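PDB 6G5O: cytochrome P450, which belongs to the cytochrome P450 family of haem proteins and binds iron protoporphyrin IX within its largely helical fold. Local coordinates for residues A[100-112]-A[338-351]. Numbering follows the deposited sequence.
Sequences QEKLTAQISEIVE and QILKILLQTLAQKV
The side-chain amides of Gln100 and Gln338 lie face to face but offset, their planes 18° apart. Gln338 OE1 sits above the face of the Gln100 amide, 3.3 Å from Gln100 NE2, and the poor angle of this approach rules out a hydrogen bond. Each NH2 group is instead used elsewhere: Gln100 NE2 donates to Pro94 O, and Gln338 NE2 to Thr334 O.

The middle of the interface is mainly apolar, with two interlocking knobs. Ile342 is a knob among Gln100, Leu103, Thr104 and Ile107; Ile342 CD1 comes within 3.8 Å of Leu103 CD2 and 3.5 Å of Thr104 OG1. Thr104 OG1 donates to Gln100 O at 2.7 Å, satisfied within its own helix while touching this methyl; Thr104 N reaches the same oxygen from the opposite face of the carbonyl. In return, Ile107 enters the hole formed by Ile339, Ile342, Leu343 and Thr346. Ile107 CG1 lies anti to the carbonyl carbon (chi1 -74°) and the chain runs on extended, bringing Ile107 CD1 to 3.8 Å from Ile339 O, while CG2 rests against Leu343 and Thr346.

Farther along, Val111 CG2 meets Thr346 CG2 at 3.8 Å and also touches Leu347. A long salt bridge, Glu112 OE2 to Lys350 NZ at 3.5 Å, closes this end, with Ser108 OG beside the lysine CE.

The axes of helix segments 100-112 and 338-350 approach to 9.8 Å with a signed crossing angle of -45°. Leu103 also packs on helix 122-139, and Ile339, Leu343 and Leu347 on helix 223-238. Helices 97-117 and 333-350 correspond to D and L, 122-139 to E and 223-238 to the C-terminal part of I, in the D-E-I-L four-helix core characteristic of P450s.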
# COMPACT_ATOMS: atom_id res chain seq x y z
N GLN A 100 -19.63 1.78 0.33
CA GLN A 100 -19.21 3.16 0.11
C GLN A 100 -19.98 4.20 0.94
O GLN A 100 -19.39 5.23 1.29
CB GLN A 100 -19.22 3.56 -1.38
CG GLN A 100 -18.06 2.94 -2.12
CD GLN A 100 -17.94 3.28 -3.58
OE1 GLN A 100 -18.17 4.44 -4.00
NE2 GLN A 100 -17.55 2.29 -4.38
N GLU A 101 -21.26 3.96 1.22
CA GLU A 101 -22.03 4.90 2.09
C GLU A 101 -21.49 4.92 3.51
O GLU A 101 -21.37 6.00 4.13
CB GLU A 101 -23.49 4.50 2.22
CG GLU A 101 -24.41 4.96 1.13
CD GLU A 101 -25.62 4.06 0.94
OE1 GLU A 101 -26.03 3.35 1.90
OE2 GLU A 101 -26.13 4.06 -0.19
N LYS A 102 -21.21 3.73 4.05
CA LYS A 102 -20.66 3.65 5.39
C LYS A 102 -19.30 4.33 5.47
O LYS A 102 -18.96 4.98 6.48
CB LYS A 102 -20.50 2.22 5.83
CG LYS A 102 -21.80 1.46 6.00
CD LYS A 102 -21.47 -0.03 5.91
CE LYS A 102 -22.68 -0.92 5.87
NZ LYS A 102 -23.57 -0.70 7.04
N LEU A 103 -18.50 4.13 4.43
CA LEU A 103 -17.18 4.71 4.38
C LEU A 103 -17.25 6.26 4.19
O LEU A 103 -16.45 6.99 4.72
CB LEU A 103 -16.40 4.04 3.27
CG LEU A 103 -14.97 4.46 3.01
CD1 LEU A 103 -14.14 4.27 4.28
CD2 LEU A 103 -14.40 3.69 1.83
N THR A 104 -18.20 6.72 3.41
CA THR A 104 -18.44 8.16 3.27
C THR A 104 -18.80 8.75 4.62
O THR A 104 -18.21 9.75 5.03
CB THR A 104 -19.53 8.45 2.22
OG1 THR A 104 -19.10 7.88 0.97
CG2 THR A 104 -19.76 9.97 2.06
N ALA A 105 -19.70 8.07 5.34
CA ALA A 105 -20.08 8.50 6.70
C ALA A 105 -18.90 8.55 7.68
O ALA A 105 -18.72 9.55 8.37
CB ALA A 105 -21.22 7.64 7.24
N GLN A 106 -18.04 7.52 7.69
CA GLN A 106 -16.81 7.55 8.53
C GLN A 106 -15.90 8.71 8.18
O GLN A 106 -15.31 9.33 9.07
CB GLN A 106 -15.97 6.24 8.44
CG GLN A 106 -16.65 4.93 8.88
CD GLN A 106 -15.72 3.72 8.68
OE1 GLN A 106 -14.62 3.86 8.15
NE2 GLN A 106 -16.12 2.57 9.17
N ILE A 107 -15.74 8.98 6.89
CA ILE A 107 -14.73 9.93 6.49
C ILE A 107 -15.28 11.38 6.69
O ILE A 107 -14.55 12.29 7.11
CB ILE A 107 -14.24 9.65 5.06
CG1 ILE A 107 -13.33 8.41 5.07
CG2 ILE A 107 -13.49 10.85 4.47
CD1 ILE A 107 -12.82 8.02 3.70
N SER A 108 -16.55 11.55 6.40
CA SER A 108 -17.25 12.76 6.73
C SER A 108 -17.11 13.11 8.24
O SER A 108 -16.66 14.21 8.60
CB SER A 108 -18.72 12.59 6.36
OG SER A 108 -19.42 13.79 6.60
N GLU A 109 -17.44 12.14 9.11
CA GLU A 109 -17.29 12.28 10.56
C GLU A 109 -15.89 12.75 11.02
O GLU A 109 -15.77 13.71 11.79
CB GLU A 109 -17.65 10.98 11.29
CG GLU A 109 -16.73 10.65 12.48
CD GLU A 109 -17.45 10.18 13.74
OE1 GLU A 109 -18.01 9.05 13.72
OE2 GLU A 109 -17.44 10.95 14.74
N ILE A 110 -14.85 12.06 10.55
CA ILE A 110 -13.48 12.40 10.95
C ILE A 110 -13.04 13.78 10.40
O ILE A 110 -12.31 14.52 11.06
CB ILE A 110 -12.47 11.27 10.61
CG1 ILE A 110 -11.10 11.51 11.21
CG2 ILE A 110 -12.24 11.16 9.12
CD1 ILE A 110 -11.05 11.52 12.72
N VAL A 111 -13.50 14.14 9.20
CA VAL A 111 -13.21 15.47 8.69
C VAL A 111 -13.92 16.56 9.55
O VAL A 111 -13.28 17.54 9.90
CB VAL A 111 -13.52 15.60 7.18
CG1 VAL A 111 -13.46 17.05 6.73
CG2 VAL A 111 -12.52 14.78 6.36
N GLU A 112 -15.19 16.35 9.89
CA GLU A 112 -15.97 17.33 10.70
C GLU A 112 -15.37 17.53 12.09
O GLU A 112 -15.18 18.66 12.49
CB GLU A 112 -17.44 16.93 10.88
CG GLU A 112 -18.24 16.71 9.59
CD GLU A 112 -18.94 17.93 9.04
OE1 GLU A 112 -18.47 19.08 9.21
OE2 GLU A 112 -19.99 17.72 8.38
N GLN A 338 -11.16 3.62 -3.02
CA GLN A 338 -12.38 4.20 -2.49
C GLN A 338 -12.09 5.14 -1.32
O GLN A 338 -12.73 6.23 -1.18
CB GLN A 338 -13.36 3.15 -2.05
CG GLN A 338 -13.88 2.17 -3.08
CD GLN A 338 -13.92 2.68 -4.48
OE1 GLN A 338 -14.54 3.70 -4.76
NE2 GLN A 338 -13.26 1.95 -5.40
N ILE A 339 -11.14 4.74 -0.47
CA ILE A 339 -10.73 5.59 0.64
C ILE A 339 -10.31 6.95 0.09
O ILE A 339 -10.77 7.99 0.54
CB ILE A 339 -9.53 4.99 1.40
CG1 ILE A 339 -10.03 3.94 2.41
CG2 ILE A 339 -8.78 6.06 2.17
CD1 ILE A 339 -8.93 3.13 3.03
N LEU A 340 -9.41 6.92 -0.88
CA LEU A 340 -8.83 8.13 -1.41
C LEU A 340 -9.77 8.98 -2.27
O LEU A 340 -9.69 10.23 -2.17
CB LEU A 340 -7.55 7.78 -2.17
CG LEU A 340 -6.43 7.22 -1.30
CD1 LEU A 340 -5.31 6.66 -2.14
CD2 LEU A 340 -5.90 8.30 -0.35
N LYS A 341 -10.66 8.35 -3.07
CA LYS A 341 -11.65 9.12 -3.86
C LYS A 341 -12.58 9.89 -2.90
O LYS A 341 -12.84 11.12 -3.10
CB LYS A 341 -12.46 8.29 -4.87
N ILE A 342 -13.07 9.17 -1.88
CA ILE A 342 -13.96 9.75 -0.88
C ILE A 342 -13.29 10.81 0.00
O ILE A 342 -13.87 11.86 0.24
CB ILE A 342 -14.62 8.68 0.00
CG1 ILE A 342 -15.54 7.81 -0.86
CG2 ILE A 342 -15.46 9.30 1.14
CD1 ILE A 342 -16.00 6.56 -0.12
N LEU A 343 -12.06 10.54 0.45
CA LEU A 343 -11.31 11.55 1.18
C LEU A 343 -11.12 12.84 0.37
O LEU A 343 -11.44 13.94 0.87
CB LEU A 343 -9.96 11.02 1.61
CG LEU A 343 -9.10 12.03 2.35
CD1 LEU A 343 -9.71 12.48 3.67
CD2 LEU A 343 -7.71 11.45 2.56
N LEU A 344 -10.63 12.71 -0.86
CA LEU A 344 -10.38 13.92 -1.68
C LEU A 344 -11.64 14.78 -1.88
O LEU A 344 -11.57 16.00 -1.81
CB LEU A 344 -9.76 13.60 -3.02
CG LEU A 344 -8.31 13.08 -3.10
CD1 LEU A 344 -7.93 12.89 -4.57
CD2 LEU A 344 -7.33 13.99 -2.42
N GLN A 345 -12.77 14.13 -2.13
CA GLN A 345 -14.05 14.79 -2.34
C GLN A 345 -14.58 15.39 -1.04
O GLN A 345 -15.05 16.51 -1.05
CB GLN A 345 -15.09 13.86 -3.02
CG GLN A 345 -15.14 13.91 -4.55
CD GLN A 345 -15.06 15.36 -5.08
OE1 GLN A 345 -15.90 16.19 -4.73
NE2 GLN A 345 -13.99 15.68 -5.88
N THR A 346 -14.45 14.66 0.09
CA THR A 346 -14.89 15.20 1.36
C THR A 346 -14.09 16.46 1.74
O THR A 346 -14.68 17.44 2.16
CB THR A 346 -14.82 14.14 2.46
OG1 THR A 346 -15.58 13.01 2.04
CG2 THR A 346 -15.38 14.67 3.80
N LEU A 347 -12.77 16.43 1.58
CA LEU A 347 -11.94 17.60 1.83
C LEU A 347 -12.30 18.78 0.90
O LEU A 347 -12.32 19.94 1.32
CB LEU A 347 -10.47 17.28 1.70
CG LEU A 347 -9.88 16.26 2.69
CD1 LEU A 347 -8.47 15.87 2.27
CD2 LEU A 347 -9.87 16.84 4.10
N ALA A 348 -12.56 18.50 -0.37
CA ALA A 348 -12.88 19.55 -1.32
C ALA A 348 -14.24 20.23 -1.04
O ALA A 348 -14.41 21.41 -1.34
CB ALA A 348 -12.86 19.00 -2.74
N GLN A 349 -15.19 19.48 -0.50
CA GLN A 349 -16.52 20.02 -0.22
C GLN A 349 -16.65 20.67 1.19
O GLN A 349 -17.65 21.31 1.45
CB GLN A 349 -17.57 18.93 -0.41
CG GLN A 349 -17.85 18.58 -1.85
CD GLN A 349 -18.40 17.15 -2.01
OE1 GLN A 349 -19.02 16.61 -1.09
NE2 GLN A 349 -18.13 16.53 -3.17
N LYS A 350 -15.66 20.50 2.06
CA LYS A 350 -15.73 20.96 3.46
C LYS A 350 -14.58 21.85 3.94
O LYS A 350 -14.73 22.56 4.92
CB LYS A 350 -15.80 19.73 4.40
CG LYS A 350 -17.17 19.06 4.48
CD LYS A 350 -17.03 17.60 4.88
CE LYS A 350 -18.25 17.04 5.58
NZ LYS A 350 -19.55 17.40 4.97
N VAL A 351 -13.41 21.74 3.32
CA VAL A 351 -12.24 22.49 3.76
C VAL A 351 -11.90 23.56 2.70
O VAL A 351 -11.91 23.29 1.49
CB VAL A 351 -11.02 21.57 3.97
CG1 VAL A 351 -9.81 22.35 4.50
CG2 VAL A 351 -11.37 20.40 4.88